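Local coordinates for protein HTH-type transcriptional activator AmpR (Pseudomonas aeruginosa PAO1, PDB 5MMH) that activates transcription of the beta-lactamase gene ampC, binding its promoter as a LysR-family homodimer and sensing cell-wall muropeptides through the effector domain described here, at residues 20-25 against 77-82; 32-37 against 41-46; 59-64 against 198-203; 99-104 against 150-155; 115-120 against 177-182. All coordinates share one frame; numbering follows the deposited sequence.

Overall arrangement
All five contacts are largely apolar, with no hydrogen bond across any pair of segments. Aromatic rings meet in contacts 1 and 3, a phenylalanine meets aliphatic chains in contact 2, methyls meet in contact 4, and valine methyls reach an indole edge in contact 5. Contact 1 is buried, its centre about 4 Å from that of the chain; it shares helix 20-37 with contact 2, and its Phe22 CE1 is 3.7 Å from Ile63 CD1 of contact 3. Contacts 2 and 3 lie in the first lobe, contact 4 in the second. Contact 5 joins helix 114-121 of the second lobe to the chain leading back to the first; it is partly buried, and its Leu117 is exposed.

Contact 1: 20-25 against 77-82; sequences GTFTVG and ALFEAP
Phe22, at the start of helix 20-37, meets Leu78 and Phe79 of strand 73-86, a helix-on-sheet contact in the first lobe of the two-lobed LysR effector domain, whose fold is that of the periplasmic binding proteins. Leu78 comes first along the strand: its CD1 methyl stands 4.3 Å from Phe22 CZ at the far end of the ring, and beyond the two segments the same side chain touches Leu203 of helix 194-215. Next is Phe79, whose ring swings in toward the helix because chi1 of 51° sets CG between the backbone N and the carbonyl carbon. Beyond it the chain leads on to Ala81, whose backbone is paired with Gly180. Both aromatic rings also meet Trp26, one turn further along the helix, and Phe22 meets Tyr182 as well, so the pair belongs to an aromatic cluster. The 102 Å² buried between the segments rests on few atoms: Phe22 CE2 lies 3.6 Å from Phe79 CZ and 4.1 Å from Phe79 CE2.

Contact 2: 32-37 against 41-46; sequences EDFQAR and IDLRLS
Phe34 reaches from helix 20-37 to Ile41 and Leu43, which flank Asp42 at the start of strand 42-48. With chi1 at 170°, its CG is directed away from the backbone N and the ring is carried off the helix toward the strand. The end of the ring is taken by Ile41, which crosses it at about a right angle: Phe34 CZ is 3.9 Å from Ile41 CD1 and 4.1 Å from Ile41 CG2, so both branches of the isoleucine converge on one carbon. CG1 of Ile41 is anti to the carbonyl carbon (chi1 -64°), and with chi2 extended it delivers CD1 to Phe34 CZ. Leu43 lies obliquely beside the ring, its CD2 4.1 Å from Phe34 CE2. On the helix itself Arg37 NH1 and Asp33 OD2 form a salt bridge of 2.9 Å. The contact closes the second half of the beta-alpha-beta unit formed by strand 13-19, helix 20-37 and strand 42-48; Leu14 of strand 13-19 lies against Ile41 and Leu43, and helix 194-215 adds Trp202 and, edge-to-face, Phe199 beside Phe34.

Contact 3: 59-64 against 198-203; sequences LDYAIR and AFRGWL
Tyr61 and Ile63 project from strand 61-66 onto Phe199, Arg200 and Leu203 of helix 194-215, a layer of helix on sheet in the Rossmann-like first lobe of the effector domain. The segment axes diverge by only 24° and come within 11.7 Å, so strand and helix run nearly parallel and meet through side chains. Tyr61 and Phe199 slide past each other in opposite directions, and Tyr61 CD2 is 4.0 Å from Phe199 CD2. The tyrosine passes on to Arg200, which it crosses obliquely. There the phenol oxygen rests on the aliphatic stem, Tyr61 OH being 3.7 Å from Arg200 CB and 3.9 Å from Arg200 CD. The guanidinium is not part of this touch: the arginine chain is extended from CG to NE and leads its charged end away, with the guanidinium plane turned 54° from the tyrosine ring. Leu184 of the neighbouring strand 181-187 touches Tyr61, Ile63 and Leu203 alike. Farther along, Ile63 and Leu203 approach head-on. The isoleucine's chi2 of 171° stretches its longer branch toward the helix, and the contact is made tip to tip, Ile63 CD1 to Leu203 CD2, at 3.9 Å.

Contact 4: 99-104 against 150-155; sequences ADLLQH and VGVALA
Chi1 of -77° sets CG of Leu101 anti to the carbonyl carbon, and chi1 of 158° in Val152 turns CG1 away from its own backbone N; together these torsions bring a leucine methyl against both valine methyls. Leu101 CD2 lies 3.7 Å from Val152 CG1 and 4.1 Å from Val152 CG2, and the two side chains cross at about a right angle. His104 adds a looser touch from the other end of the segment, its CB 4.3 Å from Val152 CG2. The backbones converge here too: the CA atoms of His104 and Gly151 are 5.9 Å apart. A 3-10 turn presents both residues, since His104 N bonds to Leu101 O at 3.1 Å and thereby ties the two contacting positions together. Val152 is held in turn by backbone hydrogen bonds to Thr105 and Leu107, just beyond His104. Trp118 and Phe119 of helix 114-121 lie against Leu101, and Trp115 of that helix against Val152. A short 3-10 turn is thus packed onto the approach to strand 153-156, joining parts of the hydrophobic core in the second alpha/beta lobe of a LysR-type effector domain, whose fold is that of the periplasmic binding proteins.

Contact 5: 115-120 against 177-182; sequences WPLWFQ and VSTGSY
Helix 114-121 comes closest to the chain at 177-182 where the CA atoms of Trp118 and Val177 stand 5.5 Å apart, and from there the second segment draws away toward strand 181-187. Val177 carries most of the contact by dividing its two methyls between neighbouring helix residues. Its chi1 of 57° places CG1 between the backbone N and the carbonyl carbon, where it lies close to the plane of the Trp118 ring, at the edge: Val177 CG1 is 3.8 Å from Trp118 CD1 and equally far from Trp118 CB. The other methyl turns to Leu117, with Val177 CG2 4.1 Å from Leu117 CB and 4.0 Å from Leu117 O. Beside CD1, the indole nitrogen NE1 of Trp118 donates a hydrogen bond to the backbone oxygen of Thr175, a second tie between the ring and the chain leading to Val177. Two residues on, Thr179 makes a smaller touch, its CG2 methyl 4.0 Å from Leu117 CD1 as the side chains cross obliquely. Leu117 is exposed, whereas the indole is buried, touching Val85 and Leu154. The contact packs helix 114-121 of the second lobe against the chain passing back to strand 181-187 of the first, at one of the interlobe crossings of the two-lobed LysR effector fold.

Contact 1: 20-25 against 77-82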
# COMPACT_ATOMS: atom_id res chain seq x y z
N GLY A 20 3.59 -4.06 -4.29
CA GLY A 20 4.25 -3.21 -3.31
C GLY A 20 4.74 -3.97 -2.10
O GLY A 20 5.87 -3.76 -1.64
N THR A 21 3.93 -4.88 -1.60
CA THR A 21 4.31 -5.69 -0.44
C THR A 21 5.60 -6.46 -0.69
O THR A 21 6.47 -6.54 0.19
CB THR A 21 3.17 -6.64 -0.08
OG1 THR A 21 2.01 -5.87 0.25
CG2 THR A 21 3.55 -7.57 1.11
N PHE A 22 5.73 -7.04 -1.89
CA PHE A 22 6.96 -7.75 -2.25
C PHE A 22 8.14 -6.79 -2.41
O PHE A 22 9.28 -7.14 -2.10
CB PHE A 22 6.71 -8.52 -3.54
CG PHE A 22 7.87 -9.37 -4.01
CD1 PHE A 22 8.85 -8.83 -4.83
CD2 PHE A 22 7.91 -10.72 -3.72
CE1 PHE A 22 9.89 -9.64 -5.32
CE2 PHE A 22 8.95 -11.51 -4.19
CZ PHE A 22 9.93 -10.97 -4.98
N THR A 23 7.90 -5.59 -2.93
CA THR A 23 9.01 -4.67 -3.18
C THR A 23 9.65 -4.21 -1.88
O THR A 23 10.88 -4.25 -1.74
CB THR A 23 8.53 -3.48 -4.00
OG1 THR A 23 7.98 -3.95 -5.23
CG2 THR A 23 9.68 -2.53 -4.31
N VAL A 24 8.85 -3.77 -0.92
CA VAL A 24 9.44 -3.19 0.29
C VAL A 24 9.76 -4.27 1.31
O VAL A 24 10.73 -4.14 2.04
CB VAL A 24 8.56 -2.08 0.92
CG1 VAL A 24 8.33 -0.97 -0.07
CG2 VAL A 24 7.24 -2.62 1.37
N GLY A 25 8.99 -5.36 1.35
CA GLY A 25 9.32 -6.43 2.29
C GLY A 25 10.48 -7.33 1.87
O GLY A 25 11.06 -8.00 2.73
N ALA A 77 7.68 -19.51 -11.16
CA ALA A 77 7.49 -19.47 -9.72
C ALA A 77 8.75 -19.00 -9.01
O ALA A 77 9.87 -19.37 -9.38
CB ALA A 77 7.10 -20.84 -9.20
N LEU A 78 8.57 -18.16 -7.99
CA LEU A 78 9.68 -17.76 -7.12
C LEU A 78 9.66 -18.54 -5.81
O LEU A 78 10.58 -19.32 -5.56
CB LEU A 78 9.65 -16.24 -6.88
CG LEU A 78 9.68 -15.42 -8.18
CD1 LEU A 78 9.30 -13.94 -8.00
CD2 LEU A 78 11.04 -15.56 -8.84
N PHE A 79 8.62 -18.37 -4.99
CA PHE A 79 8.48 -19.08 -3.72
C PHE A 79 7.06 -18.87 -3.20
O PHE A 79 6.39 -17.89 -3.54
CB PHE A 79 9.53 -18.62 -2.69
CG PHE A 79 9.62 -17.10 -2.48
CD1 PHE A 79 8.78 -16.45 -1.59
CD2 PHE A 79 10.58 -16.34 -3.13
CE1 PHE A 79 8.87 -15.06 -1.37
CE2 PHE A 79 10.68 -14.95 -2.92
CZ PHE A 79 9.82 -14.31 -2.05
N GLU A 80 6.60 -19.83 -2.37
CA GLU A 80 5.32 -19.76 -1.69
C GLU A 80 5.28 -18.61 -0.68
O GLU A 80 6.29 -18.26 -0.07
CB GLU A 80 5.02 -21.05 -0.91
CG GLU A 80 4.65 -22.29 -1.70
CD GLU A 80 4.48 -23.53 -0.81
OE1 GLU A 80 3.48 -23.58 -0.05
OE2 GLU A 80 5.34 -24.45 -0.85
N ALA A 81 4.09 -18.06 -0.46
CA ALA A 81 3.89 -17.08 0.61
C ALA A 81 2.68 -17.52 1.41
O ALA A 81 1.56 -17.04 1.18
CB ALA A 81 3.71 -15.67 0.05
N PRO A 82 2.86 -18.44 2.36
CA PRO A 82 1.74 -18.87 3.19
C PRO A 82 1.24 -17.71 4.03
O PRO A 82 2.00 -16.84 4.45
CB PRO A 82 2.32 -19.98 4.07
CG PRO A 82 3.65 -20.29 3.47
CD PRO A 82 4.12 -19.05 2.81

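Contact 2: 32-37 against 41-46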
# COMPACT_ATOMS: atom_id res chain seq x y z
N GLU A 32 20.36 -3.94 -3.85
CA GLU A 32 21.74 -3.47 -3.86
C GLU A 32 22.69 -4.55 -4.38
O GLU A 32 23.62 -4.25 -5.13
CB GLU A 32 22.12 -3.01 -2.46
CG GLU A 32 23.23 -1.99 -2.42
CD GLU A 32 23.23 -1.19 -1.12
OE1 GLU A 32 22.53 -0.15 -1.06
OE2 GLU A 32 23.91 -1.60 -0.15
N ASP A 33 22.42 -5.82 -4.04
CA ASP A 33 23.23 -6.93 -4.57
C ASP A 33 23.13 -7.01 -6.09
O ASP A 33 24.14 -7.24 -6.77
CB ASP A 33 22.80 -8.26 -3.95
CG ASP A 33 23.60 -9.45 -4.47
OD1 ASP A 33 24.74 -9.62 -4.00
OD2 ASP A 33 23.11 -10.24 -5.32
N PHE A 34 21.92 -6.84 -6.64
CA PHE A 34 21.76 -6.89 -8.10
C PHE A 34 22.52 -5.77 -8.79
O PHE A 34 23.16 -5.99 -9.82
CB PHE A 34 20.27 -6.82 -8.48
CG PHE A 34 20.04 -6.62 -9.95
CD1 PHE A 34 20.20 -7.68 -10.84
CD2 PHE A 34 19.67 -5.39 -10.45
CE1 PHE A 34 20.01 -7.50 -12.20
CE2 PHE A 34 19.45 -5.20 -11.81
CZ PHE A 34 19.62 -6.26 -12.68
N GLN A 35 22.46 -4.54 -8.25
CA GLN A 35 23.11 -3.42 -8.92
C GLN A 35 24.63 -3.53 -8.87
O GLN A 35 25.30 -3.08 -9.80
CB GLN A 35 22.63 -2.09 -8.32
CG GLN A 35 21.14 -2.12 -7.99
CD GLN A 35 20.40 -0.81 -8.23
OE1 GLN A 35 20.09 -0.45 -9.38
NE2 GLN A 35 20.10 -0.09 -7.16
N ALA A 36 25.18 -4.12 -7.81
CA ALA A 36 26.62 -4.39 -7.78
C ALA A 36 27.01 -5.38 -8.86
O ALA A 36 27.95 -5.14 -9.63
CB ALA A 36 27.03 -4.90 -6.40
N ARG A 37 26.28 -6.49 -8.96
CA ARG A 37 26.61 -7.57 -9.89
C ARG A 37 26.25 -7.25 -11.33
O ARG A 37 26.75 -7.92 -12.23
CB ARG A 37 25.92 -8.86 -9.43
CG ARG A 37 26.43 -9.32 -8.06
CD ARG A 37 25.53 -10.33 -7.37
NE ARG A 37 25.37 -11.57 -8.11
CZ ARG A 37 24.76 -12.65 -7.64
NH1 ARG A 37 24.24 -12.65 -6.42
NH2 ARG A 37 24.66 -13.74 -8.40
N ILE A 41 23.14 -2.46 -16.16
CA ILE A 41 21.71 -2.51 -16.38
C ILE A 41 21.09 -1.32 -15.65
O ILE A 41 21.32 -1.11 -14.45
CB ILE A 41 21.10 -3.83 -15.88
CG1 ILE A 41 21.65 -5.02 -16.68
CG2 ILE A 41 19.56 -3.73 -15.93
CD1 ILE A 41 21.08 -6.35 -16.26
N ASP A 42 20.30 -0.56 -16.38
CA ASP A 42 19.62 0.58 -15.79
C ASP A 42 18.19 0.12 -15.51
O ASP A 42 17.37 -0.06 -16.41
CB ASP A 42 19.68 1.78 -16.74
CG ASP A 42 18.81 2.92 -16.32
OD1 ASP A 42 18.41 3.72 -17.20
OD2 ASP A 42 18.49 3.03 -15.12
N LEU A 43 17.93 -0.16 -14.23
CA LEU A 43 16.67 -0.75 -13.78
C LEU A 43 15.65 0.34 -13.48
O LEU A 43 15.96 1.31 -12.78
CB LEU A 43 16.89 -1.61 -12.54
CG LEU A 43 15.74 -2.33 -11.87
CD1 LEU A 43 15.18 -3.36 -12.80
CD2 LEU A 43 16.28 -2.96 -10.63
N ARG A 44 14.45 0.20 -14.03
CA ARG A 44 13.32 1.06 -13.69
C ARG A 44 12.31 0.22 -12.92
O ARG A 44 11.50 -0.50 -13.50
CB ARG A 44 12.71 1.70 -14.93
CG ARG A 44 13.34 3.04 -15.33
CD ARG A 44 14.61 2.79 -16.05
NE ARG A 44 15.04 3.96 -16.81
CZ ARG A 44 14.58 4.24 -18.02
NH1 ARG A 44 13.62 3.45 -18.52
NH2 ARG A 44 15.02 5.27 -18.70
N LEU A 45 12.33 0.37 -11.60
CA LEU A 45 11.43 -0.35 -10.73
C LEU A 45 10.20 0.51 -10.44
O LEU A 45 10.33 1.70 -10.15
CB LEU A 45 12.15 -0.70 -9.43
CG LEU A 45 11.41 -1.61 -8.45
CD1 LEU A 45 11.03 -2.91 -9.15
CD2 LEU A 45 12.34 -1.85 -7.28
N SER A 46 9.02 -0.09 -10.55
CA SER A 46 7.78 0.53 -10.09
C SER A 46 6.97 -0.49 -9.29
O SER A 46 7.12 -1.71 -9.48
CB SER A 46 6.96 1.07 -11.28
OG SER A 46 6.59 0.04 -12.18

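Contact 3: 59-64 against 198-203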
# COMPACT_ATOMS: atom_id res chain seq x y z
N LEU A 59 6.03 -2.55 -18.85
CA LEU A 59 6.93 -3.41 -18.08
C LEU A 59 7.55 -4.48 -18.98
O LEU A 59 6.89 -5.00 -19.88
CB LEU A 59 6.17 -4.09 -16.94
CG LEU A 59 5.41 -3.17 -16.00
CD1 LEU A 59 4.77 -3.95 -14.88
CD2 LEU A 59 6.37 -2.16 -15.44
N ASP A 60 8.82 -4.81 -18.73
CA ASP A 60 9.36 -6.05 -19.27
C ASP A 60 8.89 -7.24 -18.44
O ASP A 60 8.38 -8.22 -18.99
CB ASP A 60 10.90 -5.98 -19.35
CG ASP A 60 11.39 -4.80 -20.21
OD1 ASP A 60 10.86 -4.61 -21.32
OD2 ASP A 60 12.28 -4.03 -19.77
N TYR A 61 9.03 -7.16 -17.10
CA TYR A 61 8.51 -8.17 -16.18
C TYR A 61 7.57 -7.56 -15.14
O TYR A 61 7.74 -6.42 -14.72
CB TYR A 61 9.61 -8.87 -15.41
CG TYR A 61 10.50 -9.86 -16.15
CD1 TYR A 61 10.00 -11.05 -16.70
CD2 TYR A 61 11.87 -9.66 -16.21
CE1 TYR A 61 10.84 -11.98 -17.34
CE2 TYR A 61 12.73 -10.58 -16.84
CZ TYR A 61 12.21 -11.73 -17.39
OH TYR A 61 13.07 -12.60 -18.01
N ALA A 62 6.64 -8.38 -14.65
CA ALA A 62 5.84 -8.05 -13.49
C ALA A 62 5.90 -9.19 -12.48
O ALA A 62 5.66 -10.35 -12.83
CB ALA A 62 4.38 -7.78 -13.86
N ILE A 63 6.19 -8.87 -11.22
CA ILE A 63 6.18 -9.85 -10.13
C ILE A 63 4.87 -9.70 -9.38
O ILE A 63 4.53 -8.61 -8.90
CB ILE A 63 7.37 -9.65 -9.18
CG1 ILE A 63 8.71 -9.90 -9.91
CG2 ILE A 63 7.22 -10.54 -7.92
CD1 ILE A 63 9.93 -9.50 -9.06
N ARG A 64 4.12 -10.78 -9.26
CA ARG A 64 2.82 -10.66 -8.61
C ARG A 64 2.52 -11.93 -7.84
O ARG A 64 3.27 -12.91 -7.89
CB ARG A 64 1.74 -10.33 -9.63
CG ARG A 64 1.64 -11.33 -10.73
CD ARG A 64 0.99 -10.70 -11.94
NE ARG A 64 -0.36 -10.24 -11.63
CZ ARG A 64 -1.29 -10.02 -12.55
NH1 ARG A 64 -1.02 -10.23 -13.84
NH2 ARG A 64 -2.50 -9.62 -12.18
N ALA A 198 19.51 -11.52 -17.61
CA ALA A 198 20.39 -11.31 -16.47
C ALA A 198 19.58 -11.13 -15.19
O ALA A 198 19.87 -11.75 -14.16
CB ALA A 198 21.29 -10.10 -16.72
N PHE A 199 18.53 -10.29 -15.24
CA PHE A 199 17.73 -10.05 -14.04
C PHE A 199 17.08 -11.34 -13.56
O PHE A 199 17.07 -11.62 -12.36
CB PHE A 199 16.67 -8.98 -14.30
CG PHE A 199 15.72 -8.77 -13.15
CD1 PHE A 199 16.10 -8.04 -12.04
CD2 PHE A 199 14.44 -9.29 -13.20
CE1 PHE A 199 15.21 -7.84 -10.99
CE2 PHE A 199 13.56 -9.10 -12.15
CZ PHE A 199 13.96 -8.39 -11.05
N ARG A 200 16.51 -12.11 -14.48
CA ARG A 200 15.87 -13.38 -14.14
C ARG A 200 16.83 -14.33 -13.42
O ARG A 200 16.48 -14.96 -12.42
CB ARG A 200 15.30 -13.99 -15.42
CG ARG A 200 14.77 -15.40 -15.36
CD ARG A 200 14.72 -15.95 -16.79
NE ARG A 200 14.66 -17.40 -16.81
CZ ARG A 200 13.77 -18.12 -17.50
NH1 ARG A 200 13.80 -19.45 -17.44
NH2 ARG A 200 12.87 -17.50 -18.26
N GLY A 201 18.07 -14.43 -13.91
CA GLY A 201 19.02 -15.33 -13.27
C GLY A 201 19.30 -14.93 -11.83
O GLY A 201 19.23 -15.76 -10.92
N TRP A 202 19.59 -13.65 -11.61
CA TRP A 202 19.82 -13.16 -10.26
C TRP A 202 18.58 -13.33 -9.38
O TRP A 202 18.70 -13.70 -8.20
CB TRP A 202 20.24 -11.69 -10.31
CG TRP A 202 20.30 -11.07 -8.97
CD1 TRP A 202 21.37 -11.04 -8.12
CD2 TRP A 202 19.24 -10.38 -8.30
NE1 TRP A 202 21.04 -10.40 -6.97
CE2 TRP A 202 19.74 -9.98 -7.05
CE3 TRP A 202 17.91 -10.08 -8.62
CZ2 TRP A 202 18.97 -9.26 -6.13
CZ3 TRP A 202 17.15 -9.37 -7.72
CH2 TRP A 202 17.69 -8.97 -6.48
N LEU A 203 17.39 -13.08 -9.92
CA LEU A 203 16.20 -13.17 -9.08
C LEU A 203 15.89 -14.61 -8.69
O LEU A 203 15.43 -14.87 -7.57
CB LEU A 203 15.00 -12.54 -9.79
CG LEU A 203 13.66 -12.58 -9.05
CD1 LEU A 203 13.67 -11.68 -7.83
CD2 LEU A 203 12.56 -12.19 -10.03

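Contact 4: 99-104 against 150-155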
# COMPACT_ATOMS: atom_id res chain seq x y z
N ALA A 99 -10.56 -19.36 18.02
CA ALA A 99 -12.00 -19.10 18.11
C ALA A 99 -12.29 -17.67 18.59
O ALA A 99 -13.32 -17.10 18.22
CB ALA A 99 -12.66 -20.12 19.04
N ASP A 100 -11.38 -17.10 19.39
CA ASP A 100 -11.50 -15.70 19.82
C ASP A 100 -11.48 -14.71 18.66
O ASP A 100 -11.81 -13.53 18.86
CB ASP A 100 -10.36 -15.35 20.78
CG ASP A 100 -10.44 -16.10 22.10
OD1 ASP A 100 -9.39 -16.26 22.75
OD2 ASP A 100 -11.56 -16.49 22.50
N LEU A 101 -11.06 -15.13 17.47
CA LEU A 101 -10.86 -14.17 16.38
C LEU A 101 -12.15 -13.50 15.96
O LEU A 101 -12.11 -12.37 15.45
CB LEU A 101 -10.22 -14.86 15.19
CG LEU A 101 -8.72 -15.12 15.32
CD1 LEU A 101 -8.33 -16.09 14.22
CD2 LEU A 101 -7.95 -13.82 15.21
N LEU A 102 -13.30 -14.15 16.14
CA LEU A 102 -14.55 -13.54 15.69
C LEU A 102 -15.00 -12.39 16.58
O LEU A 102 -16.00 -11.73 16.26
CB LEU A 102 -15.65 -14.59 15.56
CG LEU A 102 -15.50 -15.58 14.39
CD1 LEU A 102 -16.67 -16.55 14.36
CD2 LEU A 102 -15.37 -14.88 13.03
N GLN A 103 -14.29 -12.12 17.68
CA GLN A 103 -14.51 -10.94 18.51
C GLN A 103 -13.79 -9.70 17.99
O GLN A 103 -13.85 -8.65 18.63
CB GLN A 103 -14.03 -11.19 19.94
CG GLN A 103 -14.77 -12.28 20.68
CD GLN A 103 -14.12 -12.56 22.02
OE1 GLN A 103 -13.64 -11.64 22.69
NE2 GLN A 103 -14.08 -13.84 22.40
N HIS A 104 -13.08 -9.82 16.87
CA HIS A 104 -12.29 -8.73 16.33
C HIS A 104 -12.70 -8.50 14.88
O HIS A 104 -13.22 -9.39 14.20
CB HIS A 104 -10.79 -9.03 16.40
CG HIS A 104 -10.23 -9.06 17.79
ND1 HIS A 104 -10.32 -10.16 18.61
CD2 HIS A 104 -9.59 -8.11 18.51
CE1 HIS A 104 -9.76 -9.89 19.78
NE2 HIS A 104 -9.31 -8.65 19.74
N VAL A 150 -6.79 -1.64 14.53
CA VAL A 150 -8.10 -1.69 13.89
C VAL A 150 -8.64 -3.12 13.83
O VAL A 150 -9.86 -3.33 13.95
CB VAL A 150 -8.00 -1.04 12.51
CG1 VAL A 150 -9.30 -1.08 11.80
CG2 VAL A 150 -7.49 0.42 12.66
N GLY A 151 -7.78 -4.11 13.64
CA GLY A 151 -8.27 -5.46 13.46
C GLY A 151 -7.14 -6.46 13.37
O GLY A 151 -5.99 -6.17 13.70
N VAL A 152 -7.48 -7.67 12.92
CA VAL A 152 -6.54 -8.78 12.84
C VAL A 152 -6.27 -9.06 11.37
O VAL A 152 -7.21 -9.29 10.59
CB VAL A 152 -7.07 -10.02 13.57
CG1 VAL A 152 -6.41 -11.25 13.04
CG2 VAL A 152 -6.79 -9.89 15.05
N ALA A 153 -4.99 -9.05 10.99
CA ALA A 153 -4.56 -9.24 9.60
C ALA A 153 -4.30 -10.71 9.27
O ALA A 153 -3.95 -11.52 10.14
CB ALA A 153 -3.31 -8.43 9.30
N LEU A 154 -4.46 -11.03 7.99
CA LEU A 154 -4.12 -12.33 7.42
C LEU A 154 -3.29 -12.05 6.17
O LEU A 154 -3.82 -11.57 5.16
CB LEU A 154 -5.38 -13.14 7.09
CG LEU A 154 -5.21 -14.46 6.35
CD1 LEU A 154 -4.37 -15.46 7.16
CD2 LEU A 154 -6.58 -15.04 6.01
N ALA A 155 -2.00 -12.35 6.24
CA ALA A 155 -1.04 -11.84 5.28
C ALA A 155 0.18 -12.76 5.30
O ALA A 155 0.30 -13.61 6.18
CB ALA A 155 -0.64 -10.39 5.62

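Contact 5: 115-120 against 177-182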
# COMPACT_ATOMS: atom_id res chain seq x y z
N TRP A 115 -9.70 -16.18 4.55
CA TRP A 115 -10.09 -16.42 5.94
C TRP A 115 -10.79 -17.76 6.15
O TRP A 115 -10.44 -18.46 7.12
CB TRP A 115 -10.96 -15.27 6.46
CG TRP A 115 -10.17 -14.14 6.99
CD1 TRP A 115 -9.96 -12.96 6.37
CD2 TRP A 115 -9.46 -14.10 8.23
NE1 TRP A 115 -9.15 -12.16 7.15
CE2 TRP A 115 -8.84 -12.84 8.30
CE3 TRP A 115 -9.28 -15.00 9.28
CZ2 TRP A 115 -8.06 -12.45 9.39
CZ3 TRP A 115 -8.49 -14.62 10.36
CH2 TRP A 115 -7.90 -13.35 10.40
N PRO A 116 -11.79 -18.16 5.35
CA PRO A 116 -12.32 -19.52 5.53
C PRO A 116 -11.27 -20.59 5.32
O PRO A 116 -11.23 -21.57 6.07
CB PRO A 116 -13.46 -19.61 4.50
CG PRO A 116 -13.30 -18.44 3.62
CD PRO A 116 -12.61 -17.38 4.41
N LEU A 117 -10.37 -20.42 4.35
CA LEU A 117 -9.31 -21.41 4.16
C LEU A 117 -8.43 -21.51 5.39
O LEU A 117 -8.06 -22.61 5.81
CB LEU A 117 -8.47 -21.06 2.94
CG LEU A 117 -9.05 -21.59 1.62
CD1 LEU A 117 -8.22 -21.14 0.42
CD2 LEU A 117 -9.14 -23.11 1.67
N TRP A 118 -8.11 -20.37 6.01
CA TRP A 118 -7.23 -20.40 7.17
C TRP A 118 -7.92 -21.02 8.37
O TRP A 118 -7.29 -21.78 9.12
CB TRP A 118 -6.75 -19.00 7.52
CG TRP A 118 -5.77 -18.99 8.67
CD1 TRP A 118 -4.41 -19.04 8.58
CD2 TRP A 118 -6.08 -18.89 10.07
NE1 TRP A 118 -3.85 -18.99 9.83
CE2 TRP A 118 -4.85 -18.89 10.76
CE3 TRP A 118 -7.27 -18.79 10.80
CZ2 TRP A 118 -4.78 -18.81 12.15
CZ3 TRP A 118 -7.19 -18.71 12.19
CH2 TRP A 118 -5.96 -18.72 12.85
N PHE A 119 -9.19 -20.68 8.60
CA PHE A 119 -9.92 -21.29 9.71
C PHE A 119 -9.93 -22.81 9.58
O PHE A 119 -9.68 -23.52 10.55
CB PHE A 119 -11.35 -20.73 9.77
CG PHE A 119 -11.46 -19.38 10.46
CD1 PHE A 119 -10.74 -19.11 11.62
CD2 PHE A 119 -12.26 -18.38 9.94
CE1 PHE A 119 -10.82 -17.87 12.24
CE2 PHE A 119 -12.36 -17.13 10.56
CZ PHE A 119 -11.64 -16.88 11.71
N GLN A 120 -10.20 -23.31 8.38
CA GLN A 120 -10.07 -24.74 8.11
C GLN A 120 -8.73 -25.26 8.59
O GLN A 120 -8.66 -26.15 9.44
CB GLN A 120 -10.22 -25.00 6.62
CG GLN A 120 -11.62 -25.10 6.13
CD GLN A 120 -11.63 -25.78 4.79
OE1 GLN A 120 -10.58 -26.18 4.28
NE2 GLN A 120 -12.82 -25.91 4.21
N VAL A 177 -1.75 -21.21 6.04
CA VAL A 177 -2.44 -21.79 4.90
C VAL A 177 -1.77 -21.28 3.63
O VAL A 177 -1.44 -20.09 3.52
CB VAL A 177 -3.95 -21.45 4.91
CG1 VAL A 177 -4.17 -19.91 4.94
CG2 VAL A 177 -4.63 -22.09 3.73
N SER A 178 -1.58 -22.19 2.68
CA SER A 178 -0.89 -21.91 1.43
C SER A 178 -1.92 -21.62 0.36
O SER A 178 -2.61 -22.53 -0.11
CB SER A 178 -0.03 -23.11 1.01
OG SER A 178 1.21 -23.15 1.69
N THR A 179 -2.05 -20.36 -0.04
CA THR A 179 -3.01 -20.01 -1.07
C THR A 179 -2.37 -19.53 -2.36
O THR A 179 -3.05 -19.51 -3.39
CB THR A 179 -3.97 -18.93 -0.57
OG1 THR A 179 -3.24 -17.72 -0.35
CG2 THR A 179 -4.62 -19.36 0.72
N GLY A 180 -1.10 -19.14 -2.34
CA GLY A 180 -0.47 -18.62 -3.54
C GLY A 180 1.02 -18.46 -3.36
O GLY A 180 1.58 -18.70 -2.29
N SER A 181 1.66 -18.05 -4.45
CA SER A 181 3.10 -17.84 -4.53
C SER A 181 3.35 -16.50 -5.19
O SER A 181 2.44 -15.88 -5.74
CB SER A 181 3.77 -18.95 -5.36
OG SER A 181 3.49 -20.22 -4.83
N TYR A 182 4.60 -16.04 -5.11
CA TYR A 182 5.07 -14.94 -5.92
C TYR A 182 5.66 -15.50 -7.21
O TYR A 182 6.34 -16.53 -7.20
CB TYR A 182 6.11 -14.11 -5.16
CG TYR A 182 5.45 -13.31 -4.06
CD1 TYR A 182 4.66 -12.20 -4.37
CD2 TYR A 182 5.57 -13.68 -2.73
CE1 TYR A 182 4.03 -11.47 -3.39
CE2 TYR A 182 4.95 -12.94 -1.73
CZ TYR A 182 4.17 -11.84 -2.07
OH TYR A 182 3.53 -11.10 -1.11